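Local coordinates for protein esterase (Pelagibacterium halotolerans, PDB 5DWD) that probably hydrolyses carboxylic esters, as a carboxylesterase of the alpha/beta hydrolase superfamily, at residues M144-G149 with P180-I185; I160-L165 with D230-F235; T200-L205 with I210-H215. One frame throughout, in Å; residues are numbered along the deposited sequence.

Interaction 1 (M144-G149 with P180-I185); sequences MALYTG and PPVLLI
Leu146, on helix 140-149, reaches across to Val182 and Leu184 of strand 182-187, joining a helix to the central sheet of an alpha/beta hydrolase fold. The helix starts within a GxSxG sequence, consistent with a nucleophile elbow. Along 180-185, Pro180 comes first and leads into the strand, packing on Leu150 and on Ile159 of the adjacent strand 158-162. Val182 begins the strand and makes the closer of the two contacts: its CG1 lies 3.8 Å from Leu146 CD2, and the two side chains pass at a slant. CG1 is placed there because it stands anti to the backbone N of Val182 (chi1 170°), which leaves CG2 for the neighbouring Ile210. Leu183 then turns to the other face of the sheet, where it packs on Phe235 of helix 226-239. Leu184 brings the next side chain back to the helix. Its side chain runs at roughly a right angle to that of Leu146, and the two meet through single methyl groups. Contact between helix and strand thus depends on one leucine fork whose two prongs are shared between two residues of the same face. The joint is buried and wholly apolar, and Ala161 of strand 158-162 also touches both Leu146 and Leu184. The second prong ends at Leu184, with Leu146 CD1 4.2 Å from Leu184 CD2.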
loop_
_atom_site.group_PDB
_atom_site.type_symbol
_atom_site.label_atom_id
_atom_site.label_comp_id
_atom_site.label_asym_id
_atom_site.label_seq_id
_atom_site.Cartn_x
_atom_site.Cartn_y
_atom_site.Cartn_z
ATOM N N MET B 144 -12.099 -15.047 1.498
ATOM C CA MET B 144 -12.867 -13.827 1.676
ATOM C C MET B 144 -12.040 -12.651 2.115
ATOM O O MET B 144 -12.304 -11.534 1.711
ATOM C CB MET B 144 -14.066 -14.049 2.599
ATOM C CG MET B 144 -15.219 -14.891 2.066
ATOM S SD MET B 144 -15.746 -14.454 0.444
ATOM C CE MET B 144 -16.252 -12.731 0.728
ATOM N N ALA B 145 -11.009 -12.881 2.970
ATOM C CA ALA B 145 -10.161 -11.814 3.424
ATOM C C ALA B 145 -9.462 -11.129 2.250
ATOM O O ALA B 145 -9.411 -9.903 2.155
ATOM C CB ALA B 145 -9.169 -12.270 4.465
ATOM N N LEU B 146 -8.962 -11.939 1.297
ATOM C CA LEU B 146 -8.374 -11.436 0.128
ATOM C C LEU B 146 -9.388 -10.759 -0.820
ATOM O O LEU B 146 -9.092 -9.700 -1.382
ATOM C CB LEU B 146 -7.603 -12.551 -0.597
ATOM C CG LEU B 146 -6.336 -13.038 0.156
ATOM C CD1 LEU B 146 -5.854 -14.350 -0.482
ATOM C CD2 LEU B 146 -5.208 -12.016 0.122
ATOM N N TYR B 147 -10.530 -11.379 -1.019
ATOM C CA TYR B 147 -11.519 -10.948 -2.035
ATOM C C TYR B 147 -12.109 -9.604 -1.631
ATOM O O TYR B 147 -12.043 -8.640 -2.384
ATOM C CB TYR B 147 -12.609 -11.997 -2.135
ATOM C CG TYR B 147 -13.510 -11.799 -3.356
ATOM C CD1 TYR B 147 -14.573 -10.915 -3.327
ATOM C CD2 TYR B 147 -13.196 -12.478 -4.553
ATOM C CE1 TYR B 147 -15.385 -10.747 -4.465
ATOM C CE2 TYR B 147 -13.987 -12.296 -5.657
ATOM C CZ TYR B 147 -15.059 -11.438 -5.607
ATOM O OH TYR B 147 -15.834 -11.357 -6.776
ATOM N N THR B 148 -12.592 -9.510 -0.404
ATOM C CA THR B 148 -13.145 -8.248 0.148
ATOM C C THR B 148 -12.048 -7.263 0.470
ATOM O O THR B 148 -12.163 -6.086 0.174
ATOM C CB THR B 148 -14.054 -8.515 1.319
ATOM O OG1 THR B 148 -15.145 -9.314 0.813
ATOM C CG2 THR B 148 -14.561 -7.222 1.968
ATOM N N GLY B 149 -10.940 -7.729 1.107
ATOM C CA GLY B 149 -9.916 -6.819 1.584
ATOM C C GLY B 149 -9.314 -5.971 0.473
ATOM O O GLY B 149 -9.058 -4.819 0.656
ATOM N N PRO B 180 -2.950 -3.127 0.530
ATOM C CA PRO B 180 -2.322 -3.335 1.804
ATOM C C PRO B 180 -1.242 -4.422 1.692
ATOM O O PRO B 180 -1.317 -5.231 0.726
ATOM C CB PRO B 180 -3.470 -3.855 2.635
ATOM C CG PRO B 180 -4.289 -4.636 1.692
ATOM C CD PRO B 180 -4.289 -3.769 0.440
ATOM N N PRO B 181 -0.308 -4.495 2.641
ATOM C CA PRO B 181 0.581 -5.646 2.663
ATOM C C PRO B 181 -0.198 -6.924 2.967
ATOM O O PRO B 181 -1.173 -6.907 3.675
ATOM C CB PRO B 181 1.521 -5.393 3.809
ATOM C CG PRO B 181 0.919 -4.307 4.593
ATOM C CD PRO B 181 0.004 -3.534 3.711
ATOM N N VAL B 182 0.307 -8.043 2.397
ATOM C CA VAL B 182 -0.399 -9.297 2.483
ATOM C C VAL B 182 0.621 -10.358 2.867
ATOM O O VAL B 182 1.684 -10.470 2.282
ATOM C CB VAL B 182 -1.086 -9.674 1.132
ATOM C CG1 VAL B 182 -1.620 -11.108 1.158
ATOM C CG2 VAL B 182 -2.171 -8.672 0.752
ATOM N N LEU B 183 0.267 -11.159 3.847
ATOM C CA LEU B 183 1.036 -12.338 4.194
ATOM C C LEU B 183 0.207 -13.592 3.943
ATOM O O LEU B 183 -0.911 -13.754 4.503
ATOM C CB LEU B 183 1.373 -12.305 5.669
ATOM C CG LEU B 183 2.047 -13.486 6.355
ATOM C CD1 LEU B 183 3.283 -13.906 5.599
ATOM C CD2 LEU B 183 2.291 -13.271 7.822
ATOM N N LEU B 184 0.716 -14.491 3.098
ATOM C CA LEU B 184 0.110 -15.782 2.832
ATOM C C LEU B 184 0.853 -16.847 3.588
ATOM O O LEU B 184 2.096 -16.825 3.574
ATOM C CB LEU B 184 0.219 -16.115 1.341
ATOM C CG LEU B 184 -0.301 -15.030 0.364
ATOM C CD1 LEU B 184 0.165 -15.335 -1.069
ATOM C CD2 LEU B 184 -1.806 -14.851 0.407
ATOM N N ILE B 185 0.101 -17.751 4.230
ATOM C CA ILE B 185 0.682 -18.826 5.002
ATOM C C ILE B 185 -0.049 -20.066 4.637
ATOM O O ILE B 185 -1.294 -20.087 4.685
ATOM C CB ILE B 185 0.481 -18.559 6.512
ATOM C CG1 ILE B 185 1.303 -17.312 6.887
ATOM C CG2 ILE B 185 0.911 -19.787 7.333
ATOM C CD1 ILE B 185 1.125 -16.872 8.254
#

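Interaction 2 (I160-L165 with D230-F235); sequences IAFSGL and DTATAF
Strand 158-162, an inner strand of the alpha/beta hydrolase sheet between 133-138 and 182-187, presents Ile160 and Phe162 to Ala232 and Phe235 of helix 226-239, the last helix of the chain. The local axes of strand 160-162 and helix 230-235 run nearly antiparallel, at 176°, and approach to 10.6 Å. Ala232 sits where the backbones come nearest, and its small CB receives side chains from two strand positions. From Phe162 comes the ring tip: CZ stops 3.7 Å from Ala232 CB, approaching it obliquely. From Ile160 the outermost methyl arrives, with CD1 4.3 Å from Ala232 CB. The Ile160 chain is extended beyond CB (chi2 178°), which carries CD1 far enough out from the sheet to touch the helix. One turn further along, a chi1 of -179° sets CG of Phe235 opposite its amide nitrogen and brings the ring toward the strand. It offers an edge to Ile160: CD1 of the isoleucine lies close to the ring plane, 3.9 Å from Phe235 CD2. The two side chains lie alongside one another, pointing opposite ways. Ile185 of strand 182-187 continues the same greasy layer against Ala232. Just after Phe162, Ser163 packs on Asp190 and His222; these two, with the serine of the GxSxG elbow and not Ser163, fit a charge-relay triad, probably the active site. The contact itself contains only carbon atoms meeting carbon atoms, so helix and strand are held here by shape and burial rather than by directed bonds.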
loop_
_atom_site.group_PDB
_atom_site.type_symbol
_atom_site.label_atom_id
_atom_site.label_comp_id
_atom_site.label_asym_id
_atom_site.label_seq_id
_atom_site.Cartn_x
_atom_site.Cartn_y
_atom_site.Cartn_z
ATOM N N ILE B 160 -3.823 -11.101 6.430
ATOM C CA ILE B 160 -3.182 -12.371 6.707
ATOM C C ILE B 160 -4.125 -13.491 6.226
ATOM O O ILE B 160 -5.246 -13.602 6.721
ATOM C CB ILE B 160 -2.766 -12.610 8.155
ATOM C CG1 ILE B 160 -1.891 -11.467 8.604
ATOM C CG2 ILE B 160 -2.028 -13.969 8.196
ATOM C CD1 ILE B 160 -1.436 -11.558 10.039
ATOM N N ALA B 161 -3.673 -14.248 5.225
ATOM C CA ALA B 161 -4.463 -15.333 4.640
ATOM C C ALA B 161 -3.822 -16.661 4.913
ATOM O O ALA B 161 -2.816 -16.973 4.291
ATOM C CB ALA B 161 -4.618 -15.101 3.151
ATOM N N PHE B 162 -4.425 -17.421 5.798
ATOM C CA PHE B 162 -3.978 -18.778 6.097
ATOM C C PHE B 162 -4.733 -19.796 5.222
ATOM O O PHE B 162 -5.960 -19.905 5.267
ATOM C CB PHE B 162 -4.279 -19.198 7.509
ATOM C CG PHE B 162 -3.526 -18.422 8.577
ATOM C CD1 PHE B 162 -2.307 -18.877 9.009
ATOM C CD2 PHE B 162 -4.107 -17.355 9.247
ATOM C CE1 PHE B 162 -1.622 -18.199 10.039
ATOM C CE2 PHE B 162 -3.449 -16.707 10.265
ATOM C CZ PHE B 162 -2.212 -17.147 10.701
ATOM N N SER B 163 -4.003 -20.514 4.405
ATOM C CA SER B 163 -4.564 -21.662 3.652
ATOM C C SER B 163 -5.733 -21.351 2.724
ATOM O O SER B 163 -6.671 -22.103 2.655
ATOM C CB SER B 163 -4.931 -22.811 4.596
ATOM O OG SER B 163 -3.839 -23.044 5.538
ATOM N N GLY B 164 -5.572 -20.250 1.981
ATOM C CA GLY B 164 -6.505 -19.725 1.054
ATOM C C GLY B 164 -5.953 -19.688 -0.347
ATOM O O GLY B 164 -5.078 -20.460 -0.719
ATOM N N LEU B 165 -6.549 -18.826 -1.173
ATOM C CA LEU B 165 -6.186 -18.633 -2.574
ATOM C C LEU B 165 -6.948 -17.376 -3.032
ATOM O O LEU B 165 -7.772 -16.878 -2.318
ATOM C CB LEU B 165 -6.543 -19.868 -3.415
ATOM C CG LEU B 165 -7.940 -20.453 -3.274
ATOM C CD1 LEU B 165 -9.028 -19.633 -3.975
ATOM C CD2 LEU B 165 -7.970 -21.879 -3.811
ATOM N N ASP B 230 3.724 -18.545 14.474
ATOM C CA ASP B 230 4.882 -17.691 14.723
ATOM C C ASP B 230 5.229 -16.683 13.624
ATOM O O ASP B 230 5.504 -15.492 13.947
ATOM C CB ASP B 230 6.088 -18.579 15.036
ATOM C CG ASP B 230 5.876 -19.446 16.350
ATOM O OD1 ASP B 230 4.947 -19.159 17.163
ATOM O OD2 ASP B 230 6.659 -20.370 16.542
ATOM N N THR B 231 5.164 -17.093 12.359
ATOM C CA THR B 231 5.373 -16.193 11.206
ATOM C C THR B 231 4.336 -15.021 11.281
ATOM O O THR B 231 4.711 -13.860 11.113
ATOM C CB THR B 231 5.322 -16.937 9.888
ATOM O OG1 THR B 231 6.410 -17.911 9.855
ATOM C CG2 THR B 231 5.389 -16.007 8.733
ATOM N N ALA B 232 3.068 -15.360 11.497
ATOM C CA ALA B 232 1.999 -14.367 11.618
ATOM C C ALA B 232 2.189 -13.404 12.785
ATOM O O ALA B 232 2.020 -12.225 12.644
ATOM C CB ALA B 232 0.595 -14.999 11.679
ATOM N N THR B 233 2.617 -13.926 13.907
ATOM C CA THR B 233 2.840 -13.116 15.114
ATOM C C THR B 233 3.971 -12.121 14.874
ATOM O O THR B 233 3.863 -10.942 15.159
ATOM C CB THR B 233 3.150 -13.993 16.362
ATOM O OG1 THR B 233 2.108 -14.935 16.582
ATOM C CG2 THR B 233 3.289 -13.125 17.609
ATOM N N ALA B 234 5.046 -12.578 14.270
ATOM C CA ALA B 234 6.116 -11.679 13.916
ATOM C C ALA B 234 5.719 -10.611 12.932
ATOM O O ALA B 234 6.195 -9.492 13.023
ATOM C CB ALA B 234 7.321 -12.457 13.473
ATOM N N PHE B 235 4.870 -10.950 11.945
ATOM C CA PHE B 235 4.373 -9.978 11.021
ATOM C C PHE B 235 3.495 -8.942 11.740
ATOM O O PHE B 235 3.624 -7.759 11.466
ATOM C CB PHE B 235 3.613 -10.689 9.909
ATOM C CG PHE B 235 3.033 -9.791 8.831
ATOM C CD1 PHE B 235 3.835 -9.165 7.889
ATOM C CD2 PHE B 235 1.653 -9.605 8.701
ATOM C CE1 PHE B 235 3.259 -8.416 6.850
ATOM C CE2 PHE B 235 1.104 -8.874 7.660
ATOM C CZ PHE B 235 1.907 -8.254 6.760
#

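Interaction 3 (T200-L205 with I210-H215); sequences TALPKL and IDARLH
Leu202 and Leu205, one helical turn apart on helix 196-207, lie against Ile210, just before edge strand 212-217, and against Ala212 and Leu214 on it, within a beta-alpha-beta unit. Leu202 and Leu205 are the bumps on the helix; the hollow is made by Ala212, whose single methyl leaves room between the longer side chains before and after it. Leu205 leans into this hollow through its CB, 3.8 Å from Ala212 CB, while its CD2 runs on to Ile210 CD1 at 3.6 Å and crosses it at a slant. A chi1 of 170° swings CG of Leu202 away from its own amide and out over the strand, with its two methyls spread along it, one toward Ala212 and one toward Leu214. CD1 rests on the backbone, 3.6 Å from Ala212 O. The same methyl also touches Ala212 CB, and CD2 lies 3.9 Å from Leu214 CB. With an alanine here both methyls would go, and this would probably open a gap over the Ala212 carbonyl and leave Leu214 with less to pack against. The connection also has a polar stitch: Ile210 N donates to Leu205 O over 3.0 Å, with an N-H...O angle of 151°. That bond ties the strand's approach to the helix where the two backbones are nearest. Asp211, next along, is the centre of an inverse gamma turn and packs against Pro155 of the second subunit. Strand 182-187 lies beside this helix-to-strand connection of the beta-alpha-beta unit, with Val182 touching Leu205, and Leu184 touching Leu214. On the other face of the sheet, Arg213 forms a salt bridge to Glu238 of helix 226-239.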
loop_
_atom_site.group_PDB
_atom_site.type_symbol
_atom_site.label_atom_id
_atom_site.label_comp_id
_atom_site.label_asym_id
_atom_site.label_seq_id
_atom_site.Cartn_x
_atom_site.Cartn_y
_atom_site.Cartn_z
ATOM N N THR B 200 0.609 -19.668 -6.313
ATOM C CA THR B 200 0.228 -18.898 -7.513
ATOM C C THR B 200 -0.260 -17.505 -7.138
ATOM O O THR B 200 -0.117 -16.545 -7.917
ATOM C CB THR B 200 -0.800 -19.591 -8.363
ATOM O OG1 THR B 200 -2.013 -19.845 -7.675
ATOM C CG2 THR B 200 -0.239 -20.911 -8.855
ATOM N N ALA B 201 -0.829 -17.405 -5.925
ATOM C CA ALA B 201 -1.295 -16.097 -5.409
ATOM C C ALA B 201 -0.183 -15.083 -5.311
ATOM O O ALA B 201 -0.418 -13.897 -5.609
ATOM C CB ALA B 201 -2.003 -16.211 -4.063
ATOM N N LEU B 202 0.974 -15.520 -4.806
ATOM C CA LEU B 202 2.062 -14.638 -4.447
ATOM C C LEU B 202 2.499 -13.791 -5.662
ATOM O O LEU B 202 2.490 -12.548 -5.646
ATOM C CB LEU B 202 3.239 -15.432 -3.858
ATOM C CG LEU B 202 4.525 -14.630 -3.671
ATOM C CD1 LEU B 202 4.301 -13.624 -2.552
ATOM C CD2 LEU B 202 5.696 -15.516 -3.374
ATOM N N PRO B 203 2.881 -14.431 -6.759
ATOM C CA PRO B 203 3.254 -13.561 -7.900
ATOM C C PRO B 203 2.128 -12.682 -8.521
ATOM O O PRO B 203 2.458 -11.604 -9.018
ATOM C CB PRO B 203 3.856 -14.537 -8.926
ATOM C CG PRO B 203 3.208 -15.837 -8.540
ATOM C CD PRO B 203 3.143 -15.846 -7.047
ATOM N N LYS B 204 0.889 -13.109 -8.515
ATOM C CA LYS B 204 -0.213 -12.332 -8.943
ATOM C C LYS B 204 -0.318 -11.084 -8.116
ATOM O O LYS B 204 -0.475 -9.973 -8.657
ATOM C CB LYS B 204 -1.496 -13.117 -8.810
ATOM C CG LYS B 204 -2.694 -12.444 -9.439
ATOM C CD LYS B 204 -2.542 -12.107 -10.912
ATOM C CE LYS B 204 -3.621 -11.116 -11.349
ATOM N NZ LYS B 204 -3.735 -11.158 -12.838
ATOM N N LEU B 205 -0.251 -11.263 -6.789
ATOM C CA LEU B 205 -0.338 -10.086 -5.880
ATOM C C LEU B 205 0.842 -9.137 -6.079
ATOM O O LEU B 205 0.653 -7.906 -6.135
ATOM C CB LEU B 205 -0.388 -10.526 -4.438
ATOM C CG LEU B 205 -1.659 -11.336 -4.108
ATOM C CD1 LEU B 205 -1.535 -11.749 -2.659
ATOM C CD2 LEU B 205 -2.968 -10.541 -4.277
ATOM N N ILE B 210 1.075 -5.271 -4.801
ATOM C CA ILE B 210 1.059 -5.549 -3.403
ATOM C C ILE B 210 2.378 -5.995 -2.887
ATOM O O ILE B 210 3.142 -6.777 -3.555
ATOM C CB ILE B 210 -0.036 -6.630 -3.141
ATOM C CG1 ILE B 210 -1.406 -6.014 -3.468
ATOM C CG2 ILE B 210 -0.007 -7.091 -1.713
ATOM C CD1 ILE B 210 -2.463 -7.029 -3.704
ATOM N N ASP B 211 2.709 -5.499 -1.712
ATOM C CA ASP B 211 3.807 -6.009 -0.958
ATOM C C ASP B 211 3.386 -7.300 -0.267
ATOM O O ASP B 211 2.909 -7.319 0.888
ATOM C CB ASP B 211 4.289 -4.948 0.023
ATOM C CG ASP B 211 5.502 -5.351 0.759
ATOM O OD1 ASP B 211 6.119 -6.396 0.457
ATOM O OD2 ASP B 211 5.773 -4.661 1.759
ATOM N N ALA B 212 3.577 -8.403 -1.002
ATOM C CA ALA B 212 3.062 -9.696 -0.563
ATOM C C ALA B 212 4.187 -10.610 -0.188
ATOM O O ALA B 212 5.229 -10.562 -0.822
ATOM C CB ALA B 212 2.317 -10.356 -1.724
ATOM N N ARG B 213 3.959 -11.483 0.781
ATOM C CA ARG B 213 4.939 -12.469 1.205
ATOM C C ARG B 213 4.246 -13.799 1.355
ATOM O O ARG B 213 3.070 -13.841 1.718
ATOM C CB ARG B 213 5.404 -12.163 2.593
ATOM C CG ARG B 213 5.999 -10.823 2.767
ATOM C CD ARG B 213 6.042 -10.635 4.263
ATOM N NE ARG B 213 6.366 -9.265 4.501
ATOM C CZ ARG B 213 6.910 -8.827 5.607
ATOM N NH1 ARG B 213 7.244 -9.656 6.598
ATOM N NH2 ARG B 213 7.192 -7.536 5.667
ATOM N N LEU B 214 5.053 -14.863 1.337
ATOM C CA LEU B 214 4.536 -16.226 1.477
ATOM C C LEU B 214 5.416 -17.043 2.395
ATOM O O LEU B 214 6.652 -17.020 2.250
ATOM C CB LEU B 214 4.457 -16.929 0.095
ATOM C CG LEU B 214 4.235 -18.454 -0.001
ATOM C CD1 LEU B 214 2.863 -18.830 0.483
ATOM C CD2 LEU B 214 4.379 -18.906 -1.444
ATOM N N HIS B 215 4.786 -17.763 3.329
ATOM C CA HIS B 215 5.422 -18.653 4.204
ATOM C C HIS B 215 4.765 -20.002 4.065
ATOM O O HIS B 215 3.577 -20.153 4.333
ATOM C CB HIS B 215 5.361 -18.180 5.638
ATOM C CG HIS B 215 5.912 -19.148 6.601
ATOM N ND1 HIS B 215 7.265 -19.215 6.863
ATOM C CD2 HIS B 215 5.341 -20.152 7.296
ATOM C CE1 HIS B 215 7.493 -20.205 7.710
ATOM N NE2 HIS B 215 6.345 -20.778 8.005
#

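How the interactions relate
All three contacts fasten a helix to the same sheet, but at different depths. Interactions 1 and 2 are buried and purely apolar, and they take opposite faces: helix 140-149 packs on one and helix 226-239 on the other. Their strands are neighbours, tied by a probable hydrogen bond from Ala161 N to Leu183 O (2.9 Å). Interaction 3 lies at the outermost strand, is partly open, and alone among the three adds a backbone hydrogen bond between its segments. It joins interaction 1 through the strand pairing of Leu184 with Arg213 and His215, and meets interaction 2 where Thr231 and Phe235 pack on His215 and Arg213.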